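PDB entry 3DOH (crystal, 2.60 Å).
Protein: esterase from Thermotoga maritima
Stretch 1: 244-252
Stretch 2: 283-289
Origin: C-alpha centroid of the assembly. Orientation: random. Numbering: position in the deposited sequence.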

ATOM      1  N   LEU A 244     -52.500   4.374  -1.617  1.00 32.99           N
ATOM      2  CA  LEU A 244     -52.417   5.823  -1.709  1.00 32.49           C
ATOM      3  C   LEU A 244     -53.708   6.414  -1.226  1.00 32.65           C
ATOM      4  O   LEU A 244     -53.692   7.332  -0.421  1.00 33.07           O
ATOM      5  N   LEU A 245     -54.835   5.897  -1.713  1.00 32.35           N
ATOM      6  CA  LEU A 245     -56.133   6.450  -1.327  1.00 31.72           C
ATOM      7  C   LEU A 245     -56.314   6.402   0.158  1.00 31.20           C
ATOM      8  O   LEU A 245     -56.777   7.346   0.774  1.00 31.69           O
ATOM      9  N   ALA A 246     -55.924   5.299   0.748  1.00 30.46           N
ATOM     10  CA  ALA A 246     -55.989   5.223   2.157  1.00 30.69           C
ATOM     11  C   ALA A 246     -55.156   6.400   2.748  1.00 31.48           C
ATOM     12  O   ALA A 246     -55.724   7.223   3.472  1.00 32.26           O
ATOM     13  N   VAL A 247     -53.859   6.535   2.397  1.00 31.67           N
ATOM     14  CA  VAL A 247     -53.000   7.657   2.878  1.00 31.27           C
ATOM     15  C   VAL A 247     -53.714   9.020   2.901  1.00 32.06           C
ATOM     16  O   VAL A 247     -53.618   9.787   3.860  1.00 31.50           O
ATOM     17  N   ILE A 248     -54.455   9.327   1.850  1.00 32.84           N
ATOM     18  CA  ILE A 248     -55.208  10.577   1.875  1.00 34.22           C
ATOM     19  C   ILE A 248     -56.165  10.683   3.071  1.00 35.02           C
ATOM     20  O   ILE A 248     -56.154  11.669   3.812  1.00 35.24           O
ATOM     21  N   LYS A 249     -56.965   9.642   3.260  1.00 36.14           N
ATOM     22  CA  LYS A 249     -57.935   9.599   4.350  1.00 37.30           C
ATOM     23  C   LYS A 249     -57.217   9.797   5.652  1.00 37.20           C
ATOM     24  O   LYS A 249     -57.717  10.428   6.552  1.00 37.39           O
ATOM     25  N   ILE A 250     -56.000   9.290   5.737  1.00 37.93           N
ATOM     26  CA  ILE A 250     -55.255   9.446   6.973  1.00 37.83           C
ATOM     27  C   ILE A 250     -54.651  10.849   7.166  1.00 37.99           C
ATOM     28  O   ILE A 250     -54.601  11.339   8.308  1.00 38.64           O
ATOM     29  N   ILE A 251     -54.282  11.525   6.072  1.00 37.45           N
ATOM     30  CA  ILE A 251     -53.947  12.958   6.152  1.00 36.88           C
ATOM     31  C   ILE A 251     -55.119  13.718   6.789  1.00 37.13           C
ATOM     32  O   ILE A 251     -54.931  14.570   7.673  1.00 36.05           O
ATOM     33  N   ARG A 252     -56.336  13.359   6.376  1.00 38.02           N
ATOM     34  CA  ARG A 252     -57.555  14.028   6.889  1.00 38.35           C
ATOM     35  C   ARG A 252     -57.829  13.704   8.328  1.00 37.35           C
ATOM     36  O   ARG A 252     -58.283  14.575   9.051  1.00 37.63           O
ATOM     37  N   GLU A 283     -53.669  13.928  -8.562  1.00 40.78           N
ATOM     38  CA  GLU A 283     -55.049  13.500  -8.255  1.00 40.96           C
ATOM     39  C   GLU A 283     -55.694  14.275  -7.111  1.00 40.82           C
ATOM     40  O   GLU A 283     -56.898  14.161  -6.908  1.00 40.95           O
ATOM     41  N   PHE A 284     -54.891  15.044  -6.380  1.00 40.36           N
ATOM     42  CA  PHE A 284     -55.389  15.836  -5.260  1.00 40.47           C
ATOM     43  C   PHE A 284     -54.667  17.178  -5.178  1.00 40.92           C
ATOM     44  O   PHE A 284     -54.070  17.512  -4.156  1.00 41.59           O
ATOM     45  N   PRO A 285     -54.731  17.941  -6.264  1.00 41.20           N
ATOM     46  CA  PRO A 285     -53.930  19.150  -6.409  1.00 40.86           C
ATOM     47  C   PRO A 285     -54.224  20.139  -5.327  1.00 40.94           C
ATOM     48  O   PRO A 285     -53.421  21.027  -5.054  1.00 41.59           O
ATOM     49  N   GLU A 286     -55.368  19.972  -4.693  1.00 40.63           N
ATOM     50  CA  GLU A 286     -55.831  20.945  -3.752  1.00 40.56           C
ATOM     51  C   GLU A 286     -55.155  20.717  -2.420  1.00 38.70           C
ATOM     52  O   GLU A 286     -55.106  21.622  -1.580  1.00 38.64           O
ATOM     53  N   LEU A 287     -54.608  19.526  -2.228  1.00 36.37           N
ATOM     54  CA  LEU A 287     -54.172  19.153  -0.899  1.00 35.48           C
ATOM     55  C   LEU A 287     -52.737  19.629  -0.513  1.00 34.81           C
ATOM     56  O   LEU A 287     -52.497  20.086   0.603  1.00 34.55           O
ATOM     57  N   PHE A 288     -51.793  19.551  -1.446  1.00 33.80           N
ATOM     58  CA  PHE A 288     -50.380  19.714  -1.092  1.00 32.48           C
ATOM     59  C   PHE A 288     -49.779  21.070  -1.453  1.00 31.21           C
ATOM     60  O   PHE A 288     -50.093  21.645  -2.482  1.00 31.04           O
ATOM     61  N   ALA A 289     -48.931  21.578  -0.569  1.00 29.97           N
ATOM     62  CA  ALA A 289     -48.244  22.865  -0.758  1.00 28.59           C
ATOM     63  C   ALA A 289     -46.995  22.771  -1.694  1.00 27.79           C
ATOM     64  O   ALA A 289     -46.689  23.720  -2.424  1.00 28.05           O
TER

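The contact sets one side of a helix, residues 244-252, against a short segment that has just left a helix of its own. Phe284 is the first residue to abandon helical phi/psi, and its backbone angles of -143/57 mark the break; the chain then turns, held by a hydrogen bond of 2.8 Å from Leu287 N to Phe284 O. That turn delivers two large apolar side chains, Phe284 and Leu287, to the same partner surface. The helix answers with residues spaced three apart, Leu245, Ile248 and Ile251, so that its regular geometry lines up a stripe of hydrocarbon.

Phe284 covers the most surface. Its CA-to-CB bond points toward the helix, and chi1 near -63° (m) with chi2 at -78° lays the ring against Ile248. The CG1 carbon of Ile248 sits over one face, 4.1 Å from the ring centroid and 28° off the normal, a CH-pi contact whose closest pair is Ile248 CG1 to Phe284 CE2 at 3.7 Å. Leu245 meets the same ring at its edge, with Leu245 CD2 3.9 Å from Phe284 CZ. Its CA-to-CB bond runs sideways, but the mt rotamer brings the tip nearer. One aromatic ring thus engages two helix residues by different surfaces.

Leu287 comes next. It points toward the helix in the tp rotamer, and its CD2 methyl serves two isoleucines: Leu287 CD2 lies 4.1 Å from Ile248 CD1 and 3.9 Å from Ile251 CG2.

Ile248, buried and pointing toward the other stretch, is the hub. With both chi angles in m, it packs on Phe284 and Leu287 and also reaches Phe288, where Ile248 CD1 is 3.9 Å from Phe288 CZ. Phe288 leaves its backbone sideways, yet its chi1 of -53° (m) carries the ring nearer the helix, where Ile251 CD1 approaches the ring edge at 3.9 Å from Phe288 CE1. Ile251, in mt, therefore packs against both Leu287 and Phe288.

No hydrogen bond crosses between the stretches; the backbones stay well apart, with Ile248 CA and Phe284 CA 8.9 Å from each other, and side chains fill the gap. No charged group makes a close contact across the stretches; Arg252, whose CA-to-CB bond runs sideways, swings its end nearer and is partly covered by the other stretch, but makes no hydrogen bond to it. Glu283 starts toward the helix but its end leads away, and its OE2 is hydrogen-bonded elsewhere in the structure. The rule to read here is economical: a branched residue at the centre of a helix stripe, met by a turn that presents aromatic and aliphatic groups together.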

ATOM      1  CB  LEU A 244     -52.184   6.288  -3.141  1.00 33.07           C
ATOM      2  CG  LEU A 244     -51.411   7.579  -3.502  1.00 33.18           C
ATOM      3  CD1 LEU A 244     -51.924   8.110  -4.840  1.00 31.51           C
ATOM      4  CD2 LEU A 244     -51.457   8.704  -2.486  1.00 31.80           C
ATOM      5  CB  LEU A 245     -57.277   5.710  -2.000  1.00 31.76           C
ATOM      6  CG  LEU A 245     -57.338   6.051  -3.480  1.00 32.08           C
ATOM      7  CD1 LEU A 245     -58.310   5.093  -4.155  1.00 33.85           C
ATOM      8  CD2 LEU A 245     -57.720   7.501  -3.681  1.00 28.11           C
ATOM      9  CB  ALA A 246     -55.528   3.862   2.607  1.00 29.91           C
ATOM     10  CB  VAL A 247     -51.706   7.779   2.039  1.00 31.73           C
ATOM     11  CG1 VAL A 247     -50.889   9.010   2.430  1.00 29.73           C
ATOM     12  CG2 VAL A 247     -50.888   6.518   2.149  1.00 29.99           C
ATOM     13  CB  ILE A 248     -55.949  10.805   0.574  1.00 33.77           C
ATOM     14  CG1 ILE A 248     -54.941  10.840  -0.567  1.00 34.44           C
ATOM     15  CG2 ILE A 248     -56.735  12.090   0.654  1.00 32.98           C
ATOM     16  CD1 ILE A 248     -53.936  11.985  -0.462  1.00 32.46           C
ATOM     17  CB  LYS A 249     -58.687   8.267   4.346  1.00 37.57           C
ATOM     18  CG  LYS A 249     -59.646   8.118   3.185  1.00 39.83           C
ATOM     19  CD  LYS A 249     -60.096   6.688   3.048  1.00 45.06           C
ATOM     20  CE  LYS A 249     -60.956   6.532   1.789  1.00 49.32           C
ATOM     21  NZ  LYS A 249     -61.375   5.096   1.534  1.00 50.58           N
ATOM     22  CB  ILE A 250     -54.369   8.198   7.289  1.00 37.83           C
ATOM     23  CG1 ILE A 250     -53.034   8.525   7.891  1.00 36.13           C
ATOM     24  CG2 ILE A 250     -54.128   7.304   6.047  1.00 38.86           C
ATOM     25  CD1 ILE A 250     -52.225   7.254   7.805  1.00 36.84           C
ATOM     26  CB  ILE A 251     -53.497  13.549   4.772  1.00 36.95           C
ATOM     27  CG1 ILE A 251     -52.056  13.107   4.468  1.00 36.09           C
ATOM     28  CG2 ILE A 251     -53.561  15.076   4.745  1.00 35.67           C
ATOM     29  CD1 ILE A 251     -51.707  13.101   2.997  1.00 35.06           C
ATOM     30  CB  ARG A 252     -58.783  13.741   6.040  1.00 38.30           C
ATOM     31  CG  ARG A 252     -58.521  14.031   4.591  1.00 42.09           C
ATOM     32  CD  ARG A 252     -59.815  14.142   3.779  1.00 48.49           C
ATOM     33  NE  ARG A 252     -59.572  14.923   2.564  1.00 54.20           N
ATOM     34  CZ  ARG A 252     -59.770  14.470   1.326  1.00 56.87           C
ATOM     35  NH1 ARG A 252     -60.256  13.225   1.138  1.00 58.47           N
ATOM     36  NH2 ARG A 252     -59.496  15.263   0.281  1.00 54.47           N
ATOM     37  CB  GLU A 283     -55.108  12.006  -7.958  1.00 40.88           C
ATOM     38  CG  GLU A 283     -54.682  11.103  -9.112  1.00 42.97           C
ATOM     39  CD  GLU A 283     -55.398  11.405 -10.423  1.00 47.60           C
ATOM     40  OE1 GLU A 283     -56.618  11.684 -10.435  1.00 51.07           O
ATOM     41  OE2 GLU A 283     -54.739  11.353 -11.473  1.00 49.06           O
ATOM     42  CB  PHE A 284     -55.223  15.069  -3.947  1.00 40.04           C
ATOM     43  CG  PHE A 284     -56.016  13.795  -3.884  1.00 41.07           C
ATOM     44  CD1 PHE A 284     -57.375  13.822  -3.624  1.00 40.08           C
ATOM     45  CD2 PHE A 284     -55.402  12.570  -4.084  1.00 42.84           C
ATOM     46  CE1 PHE A 284     -58.109  12.651  -3.566  1.00 37.72           C
ATOM     47  CE2 PHE A 284     -56.129  11.396  -4.027  1.00 41.93           C
ATOM     48  CZ  PHE A 284     -57.484  11.437  -3.767  1.00 40.55           C
ATOM     49  CB  PRO A 285     -54.399  19.733  -7.738  1.00 40.80           C
ATOM     50  CG  PRO A 285     -55.599  18.956  -8.151  1.00 40.29           C
ATOM     51  CD  PRO A 285     -55.518  17.653  -7.482  1.00 41.55           C
ATOM     52  CB  GLU A 286     -57.355  20.847  -3.650  1.00 41.89           C
ATOM     53  CG  GLU A 286     -58.060  20.971  -5.041  1.00 47.31           C
ATOM     54  CD  GLU A 286     -57.758  22.316  -5.758  1.00 54.09           C
ATOM     55  OE1 GLU A 286     -58.224  23.371  -5.238  1.00 55.24           O
ATOM     56  OE2 GLU A 286     -57.077  22.311  -6.834  1.00 55.36           O
ATOM     57  CB  LEU A 287     -54.384  17.644  -0.676  1.00 35.43           C
ATOM     58  CG  LEU A 287     -54.439  17.280   0.810  1.00 34.55           C
ATOM     59  CD1 LEU A 287     -55.707  17.775   1.399  1.00 33.79           C
ATOM     60  CD2 LEU A 287     -54.322  15.812   1.026  1.00 32.85           C
ATOM     61  CB  PHE A 288     -49.568  18.575  -1.695  1.00 32.39           C
ATOM     62  CG  PHE A 288     -50.104  17.196  -1.357  1.00 31.72           C
ATOM     63  CD1 PHE A 288     -49.834  16.612  -0.122  1.00 31.29           C
ATOM     64  CD2 PHE A 288     -50.843  16.476  -2.290  1.00 31.06           C
ATOM     65  CE1 PHE A 288     -50.305  15.342   0.184  1.00 31.05           C
ATOM     66  CE2 PHE A 288     -51.324  15.204  -1.999  1.00 29.00           C
ATOM     67  CZ  PHE A 288     -51.065  14.640  -0.759  1.00 30.71           C
ATOM     68  CB  ALA A 289     -47.844  23.436   0.590  1.00 27.96           C
TER